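Local coordinates for Cry37AA1 (Bacillus thuringiensis, PDB 4RHZ), which binds calcium through a C2-type fold and pairs with the aerolysin-family protein Cry23AA1 to form a binary insecticidal toxin complex, at the interface of chains B and A. Residues are numbered along the deposited sequence; one frame, centred on the assembly and turned at random. Chains: chain A, Cry37AA1; chain B, Cry23AA1.

Contact 1: the interface of chains B and A. Residues chain B 230, 232, 246-249; chain A 30, 32, 34, 72, 74, 97-99.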
# COMPACT_ATOMS: atom_id res chain seq x y z
N GLN B 230 19.31 -1.11 10.70
CA GLN B 230 19.68 0.26 10.82
C GLN B 230 20.64 0.37 12.01
O GLN B 230 20.27 0.03 13.15
CB GLN B 230 18.40 1.10 11.06
CG GLN B 230 18.61 2.51 11.54
CD GLN B 230 17.35 3.14 12.12
OE1 GLN B 230 16.41 3.43 11.36
NE2 GLN B 230 17.35 3.44 13.44
N THR B 232 23.17 2.35 14.56
CA THR B 232 23.70 3.56 15.20
C THR B 232 24.90 3.30 16.15
O THR B 232 24.79 2.50 17.09
CB THR B 232 22.57 4.30 16.01
OG1 THR B 232 21.50 4.64 15.08
CG2 THR B 232 23.07 5.57 16.55
N ILE B 246 27.24 7.93 14.64
CA ILE B 246 26.87 7.79 13.26
C ILE B 246 25.71 6.77 13.13
O ILE B 246 25.71 5.73 13.83
CB ILE B 246 28.08 7.39 12.37
CG1 ILE B 246 27.69 7.44 10.88
CG2 ILE B 246 28.70 6.03 12.79
CD1 ILE B 246 28.84 7.08 9.91
N THR B 247 24.75 7.07 12.23
CA THR B 247 23.77 6.07 11.84
C THR B 247 23.93 5.67 10.38
O THR B 247 23.95 6.53 9.52
CB THR B 247 22.35 6.57 12.06
OG1 THR B 247 22.11 6.79 13.48
CG2 THR B 247 21.30 5.54 11.48
N TYR B 248 24.07 4.38 10.09
CA TYR B 248 24.12 3.93 8.67
C TYR B 248 23.15 2.73 8.48
O TYR B 248 22.74 2.10 9.46
CB TYR B 248 25.56 3.54 8.21
CG TYR B 248 26.21 2.48 9.09
CD1 TYR B 248 26.23 1.14 8.70
CD2 TYR B 248 26.82 2.81 10.30
CE1 TYR B 248 26.80 0.16 9.52
CE2 TYR B 248 27.43 1.83 11.13
CZ TYR B 248 27.42 0.52 10.73
OH TYR B 248 27.97 -0.45 11.56
N LEU B 249 22.77 2.43 7.24
CA LEU B 249 21.73 1.40 7.00
C LEU B 249 22.25 0.33 6.11
O LEU B 249 22.87 0.62 5.10
CB LEU B 249 20.53 2.03 6.33
CG LEU B 249 19.89 3.22 7.05
CD1 LEU B 249 18.95 3.93 6.09
CD2 LEU B 249 19.21 2.83 8.28
N TYR A 30 17.82 13.99 11.96
CA TYR A 30 19.22 14.22 11.65
C TYR A 30 19.53 13.42 10.42
O TYR A 30 18.85 12.42 10.14
CB TYR A 30 20.16 13.78 12.83
CG TYR A 30 20.11 12.29 13.25
CD1 TYR A 30 21.00 11.38 12.74
CD2 TYR A 30 19.23 11.84 14.21
CE1 TYR A 30 20.96 10.03 13.08
CE2 TYR A 30 19.22 10.50 14.61
CZ TYR A 30 20.09 9.60 14.03
OH TYR A 30 20.10 8.27 14.37
N THR A 32 23.05 11.94 9.38
CA THR A 32 23.89 10.76 9.64
C THR A 32 24.49 10.79 11.00
O THR A 32 24.89 9.73 11.50
CB THR A 32 24.98 10.61 8.62
OG1 THR A 32 25.65 11.86 8.50
CG2 THR A 32 24.37 10.29 7.17
N PRO A 34 23.89 11.59 14.88
CA PRO A 34 22.77 11.79 15.85
C PRO A 34 22.90 13.05 16.72
O PRO A 34 21.86 13.53 17.26
CB PRO A 34 22.87 10.57 16.76
CG PRO A 34 23.46 9.53 15.91
CD PRO A 34 24.49 10.26 15.00
N GLN A 72 19.09 9.78 3.17
CA GLN A 72 18.80 9.19 4.48
C GLN A 72 18.38 10.24 5.50
O GLN A 72 18.99 11.29 5.60
CB GLN A 72 20.06 8.47 5.03
CG GLN A 72 19.97 7.86 6.42
CD GLN A 72 21.27 7.08 6.85
OE1 GLN A 72 21.74 6.15 6.16
NE2 GLN A 72 21.85 7.50 7.97
N CYS A 74 16.82 10.39 9.72
CA CYS A 74 16.46 9.59 10.85
C CYS A 74 15.61 10.43 11.73
O CYS A 74 15.87 11.61 11.84
CB CYS A 74 17.74 9.11 11.57
SG CYS A 74 18.76 8.03 10.54
N LYS A 97 14.61 5.64 17.28
CA LYS A 97 15.00 6.29 16.08
C LYS A 97 14.64 5.45 14.86
O LYS A 97 14.96 4.23 14.83
CB LYS A 97 16.54 6.50 16.07
CG LYS A 97 16.98 7.81 16.77
CD LYS A 97 16.98 7.62 18.28
CE LYS A 97 17.60 8.87 19.02
NZ LYS A 97 17.24 8.85 20.49
N VAL A 98 13.98 6.06 13.87
CA VAL A 98 13.64 5.31 12.61
C VAL A 98 14.04 6.15 11.44
O VAL A 98 13.67 7.31 11.39
CB VAL A 98 12.08 4.91 12.51
CG1 VAL A 98 11.82 3.90 11.35
CG2 VAL A 98 11.59 4.26 13.83
N CYS A 99 14.79 5.58 10.50
CA CYS A 99 15.28 6.32 9.35
C CYS A 99 14.57 5.85 8.04
O CYS A 99 14.12 4.73 7.97
CB CYS A 99 16.83 6.05 9.19
SG CYS A 99 17.74 6.25 10.84
O HOH W 1 23.80 4.25 5.19
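Both glutamines that span the centre of this Cry23–Cry37 heterodimer interface have CG anti to the backbone N (chi1 166° in B:Gln230, 177° in A:Gln72) and run on extended, so each carries its terminal amide across to the partner's backbone. B:Gln230, from strand 211-235, reads strand 98-100 and its approach with both ends of the amide: OE1 accepts from A:Cys99 N at 2.8 Å, and NE2 donates to A:Lys97 O at 2.9 Å, the acceptor lying close to the amide plane. The disulfide A:Cys74–A:Cys99 packs against this amide and against the methyl CG2 of B:Thr247. In the opposite direction A:Gln72 NE2 gives a hydrogen bond to B:Thr247 O, 2.8 Å, from above the carbonyl plane, while its OE1 reaches B:Leu249 N through a water. B:Thr247 N donates to A:Thr32 O at 2.8 Å, in the carbonyl plane, so both backbone polar groups of B:Thr247 are paired across the interface. The ring of A:Tyr30 is clamped between A:Cys74 CB on one face and A:Pro34 CA on the other, and meets B:Thr247 at its edge. Its phenol OH is hydrogen-bonded to B:Thr247 OG1 at 2.7 Å, and B:Thr247 OG1 is also hydrogen-bonded to B:Thr232 OG1, 2.8 Å away.

Contact 2: the interface of chains B and A. Residues chain B 50-53; chain A 98-99, 106-107.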
# COMPACT_ATOMS: atom_id res chain seq x y z
N VAL B 50 5.94 2.33 4.44
CA VAL B 50 6.20 2.70 5.78
C VAL B 50 7.26 1.76 6.49
O VAL B 50 7.07 0.53 6.57
CB VAL B 50 4.88 2.75 6.64
CG1 VAL B 50 5.21 3.06 8.11
CG2 VAL B 50 3.89 3.83 6.08
N ASN B 51 8.31 2.39 7.06
CA ASN B 51 9.35 1.72 7.81
C ASN B 51 8.85 1.59 9.20
O ASN B 51 8.53 2.58 9.81
CB ASN B 51 10.68 2.54 7.80
CG ASN B 51 11.47 2.36 6.47
OD1 ASN B 51 11.11 1.52 5.59
ND2 ASN B 51 12.59 3.11 6.33
N ASN B 52 8.81 0.38 9.70
CA ASN B 52 8.43 0.09 11.04
C ASN B 52 9.65 -0.54 11.76
O ASN B 52 10.26 -1.51 11.27
CB ASN B 52 7.27 -0.97 11.04
CG ASN B 52 5.97 -0.36 10.46
OD1 ASN B 52 5.22 0.35 11.16
ND2 ASN B 52 5.85 -0.44 9.13
N GLN B 53 9.93 -0.06 12.94
CA GLN B 53 10.95 -0.66 13.72
C GLN B 53 10.41 -1.78 14.58
O GLN B 53 9.47 -1.58 15.35
CB GLN B 53 11.58 0.41 14.57
CG GLN B 53 12.89 -0.06 15.05
CD GLN B 53 13.16 0.37 16.40
OE1 GLN B 53 12.63 -0.21 17.37
NE2 GLN B 53 14.01 1.44 16.53
N VAL A 98 13.98 6.06 13.87
CA VAL A 98 13.64 5.31 12.61
C VAL A 98 14.04 6.15 11.44
O VAL A 98 13.67 7.31 11.39
CB VAL A 98 12.08 4.91 12.51
CG1 VAL A 98 11.82 3.90 11.35
CG2 VAL A 98 11.59 4.26 13.83
N CYS A 99 14.79 5.58 10.50
CA CYS A 99 15.28 6.32 9.35
C CYS A 99 14.57 5.85 8.04
O CYS A 99 14.12 4.73 7.97
CB CYS A 99 16.83 6.05 9.19
SG CYS A 99 17.74 6.25 10.84
N VAL A 106 8.18 7.08 7.75
CA VAL A 106 8.47 6.31 8.94
C VAL A 106 7.35 6.43 9.96
O VAL A 106 6.71 7.47 10.03
CB VAL A 106 9.86 6.74 9.70
CG1 VAL A 106 11.07 6.74 8.82
CG2 VAL A 106 9.69 8.07 10.46
N ARG A 107 7.21 5.40 10.79
CA ARG A 107 6.35 5.43 11.95
C ARG A 107 7.17 5.37 13.26
O ARG A 107 8.02 4.45 13.45
CB ARG A 107 5.43 4.19 11.89
CG ARG A 107 4.59 4.00 13.08
CD ARG A 107 3.47 2.95 12.87
NE ARG A 107 2.88 2.61 14.18
CZ ARG A 107 1.64 2.12 14.39
NH1 ARG A 107 0.77 1.94 13.36
NH2 ARG A 107 1.26 1.85 15.65
O HOH W 2 8.09 1.72 13.90
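A short parallel beta bridge joins the start of strand 50-61 of the aerolysin-type Cry23AA1 to strand 105-110 of the C2-fold Cry37AA1, pairing B:Asn51 with A:Val106 and B:Asn52 with A:Arg107. A:Arg107, which buries 46 Å², offers its backbone N to the carbonyl B:Asn51 O; this bond is long at 3.3 Å but straight, nearly along the C=O axis. Its side chain, CG anti to the backbone N (chi1 174°), stays extended as far as NE and works through its aliphatic part: CB touches the methyl B:Val50 CG1 at 3.9 Å, and CD passes B:Asn52 OD1 at 3.6 Å as the two chains cross obliquely. B:Asn51 buries 41 Å² and uses its side chain as well as its backbone. With CG beside the backbone N (chi1 -79°), the carboxamide turns toward strand 98-100, and ND2 donates to A:Cys99 O at 2.8 Å, in the carbonyl plane and on a lone pair. A:Val98 divides its branches between two partners: CG1 meets B:Asn51 CB at 4.0 Å and CG2 meets B:Gln53 CB. A water extends the strand pairing by one step, bound to B:Gln53 N at 2.7 Å and to A:Arg107 O at 2.8 Å.

Contact 3: the interface of chains B and A. Residues chain B 234, 242, 244-246; chain A 32-35.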
# COMPACT_ATOMS: atom_id res chain seq x y z
N TYR B 234 27.32 4.95 19.01
CA TYR B 234 27.45 6.07 19.87
C TYR B 234 28.55 5.82 20.90
O TYR B 234 28.78 4.71 21.37
CB TYR B 234 26.15 6.37 20.58
CG TYR B 234 26.07 7.83 20.95
CD1 TYR B 234 25.64 8.78 20.01
CD2 TYR B 234 26.42 8.27 22.23
CE1 TYR B 234 25.55 10.13 20.34
CE2 TYR B 234 26.33 9.62 22.57
CZ TYR B 234 25.91 10.54 21.61
OH TYR B 234 25.81 11.86 21.93
N ARG B 242 36.46 10.32 22.41
CA ARG B 242 35.10 10.30 21.87
C ARG B 242 34.90 9.83 20.44
O ARG B 242 35.30 10.47 19.50
CB ARG B 242 34.36 11.60 22.13
CG ARG B 242 32.98 11.39 22.72
CD ARG B 242 32.16 12.62 22.47
NE ARG B 242 30.73 12.48 22.75
CZ ARG B 242 29.79 12.56 21.82
NH1 ARG B 242 30.10 12.73 20.57
NH2 ARG B 242 28.54 12.45 22.16
N THR B 244 32.90 9.14 17.09
CA THR B 244 31.91 9.97 16.41
C THR B 244 30.64 9.19 16.13
O THR B 244 30.66 8.26 15.38
CB THR B 244 32.40 10.44 15.01
OG1 THR B 244 33.75 10.86 15.06
CG2 THR B 244 31.57 11.57 14.51
N PRO B 245 29.54 9.63 16.72
CA PRO B 245 28.20 9.05 16.55
C PRO B 245 27.82 9.04 15.08
O PRO B 245 28.15 9.96 14.35
CB PRO B 245 27.29 9.98 17.34
CG PRO B 245 28.26 10.75 18.28
CD PRO B 245 29.47 10.91 17.45
N ILE B 246 27.24 7.93 14.64
CA ILE B 246 26.87 7.79 13.26
C ILE B 246 25.71 6.77 13.13
O ILE B 246 25.71 5.73 13.83
CB ILE B 246 28.08 7.39 12.37
CG1 ILE B 246 27.69 7.44 10.88
CG2 ILE B 246 28.70 6.03 12.79
CD1 ILE B 246 28.84 7.08 9.91
N THR A 32 23.05 11.94 9.38
CA THR A 32 23.89 10.76 9.64
C THR A 32 24.49 10.79 11.00
O THR A 32 24.89 9.73 11.50
CB THR A 32 24.98 10.61 8.62
OG1 THR A 32 25.65 11.86 8.50
CG2 THR A 32 24.37 10.29 7.17
N ASN A 33 24.56 11.99 11.58
CA ASN A 33 25.15 12.20 12.90
C ASN A 33 24.09 12.49 13.94
O ASN A 33 23.52 13.54 13.94
CB ASN A 33 26.22 13.34 12.88
CG ASN A 33 27.01 13.44 14.23
OD1 ASN A 33 26.44 13.18 15.33
ND2 ASN A 33 28.34 13.80 14.16
N PRO A 34 23.89 11.59 14.88
CA PRO A 34 22.77 11.79 15.85
C PRO A 34 22.90 13.05 16.72
O PRO A 34 21.86 13.53 17.26
CB PRO A 34 22.87 10.57 16.76
CG PRO A 34 23.46 9.53 15.91
CD PRO A 34 24.49 10.26 15.00
N ASP A 35 24.13 13.58 16.87
CA ASP A 35 24.26 14.83 17.60
C ASP A 35 23.84 16.02 16.76
O ASP A 35 23.72 17.08 17.32
CB ASP A 35 25.72 15.13 18.01
CG ASP A 35 26.34 14.11 18.98
OD1 ASP A 35 27.59 13.90 18.87
OD2 ASP A 35 25.61 13.57 19.83
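Polar contacts gather on the carboxylate of A:Asp35, whose CG lies beside the backbone N (chi1 -63°). The phenol B:Tyr234 OH donates to A:Asp35 OD2 at 2.7 Å on the syn lone pair; the oxygen sits at the edge of the tyrosine ring, in its plane, with ring and carboxylate turned 85° apart. B:Arg242 reaches in tip to tip from a loop, and its NH1 forms a salt bridge with A:Asp35 OD1 at 3.3 Å, again on the syn side, although this arginine is poorly ordered and the link may be loose. Its NH2 also donates to B:Tyr234 OH at 2.8 Å in a bent bond (120° at H) that shares the arginine's uncertainty. Within chain A, the backbone A:Asp35 N donates to A:Asn33 OD1 at 2.8 Å, in the carbonyl plane, bracing the turn that presents the carboxylate. Apolar packing centres on B:Pro245, whose ring crosses A:Asp35 at about a right angle; its CB rests 3.7 Å from A:Pro34 CD. The A:Asn33 amide lies near B:Pro245 O, and its ND2 passes the methyl B:Thr244 CG2 at 3.9 Å. The site thus supplies a phenol–carboxylate hydrogen bond, a looser salt bridge and a proline-on-proline contact that hold loop residues 32-35 of Cry37AA1 against Cry23AA1.

Contact 1 lies between the other two: its C-alpha centre is about 11 Å from that of contact 2 and about 9 Å from that of contact 3, whereas contacts 2 and 3 are about 20 Å apart. A:Val98 and A:Cys99 belong to contacts 1 and 2, so strand 98-100 is shared between strand 50-61 and the pair of strands 211-235 and 246-254. B:Ile246, A:Thr32 and A:Pro34 link contacts 1 and 3, where strand 211-235 runs on to B:Tyr234 and the loop leading into strand 246-254 joins in. Together the three form one elongated interface that should fix the orientation of Cry37AA1 on its partner.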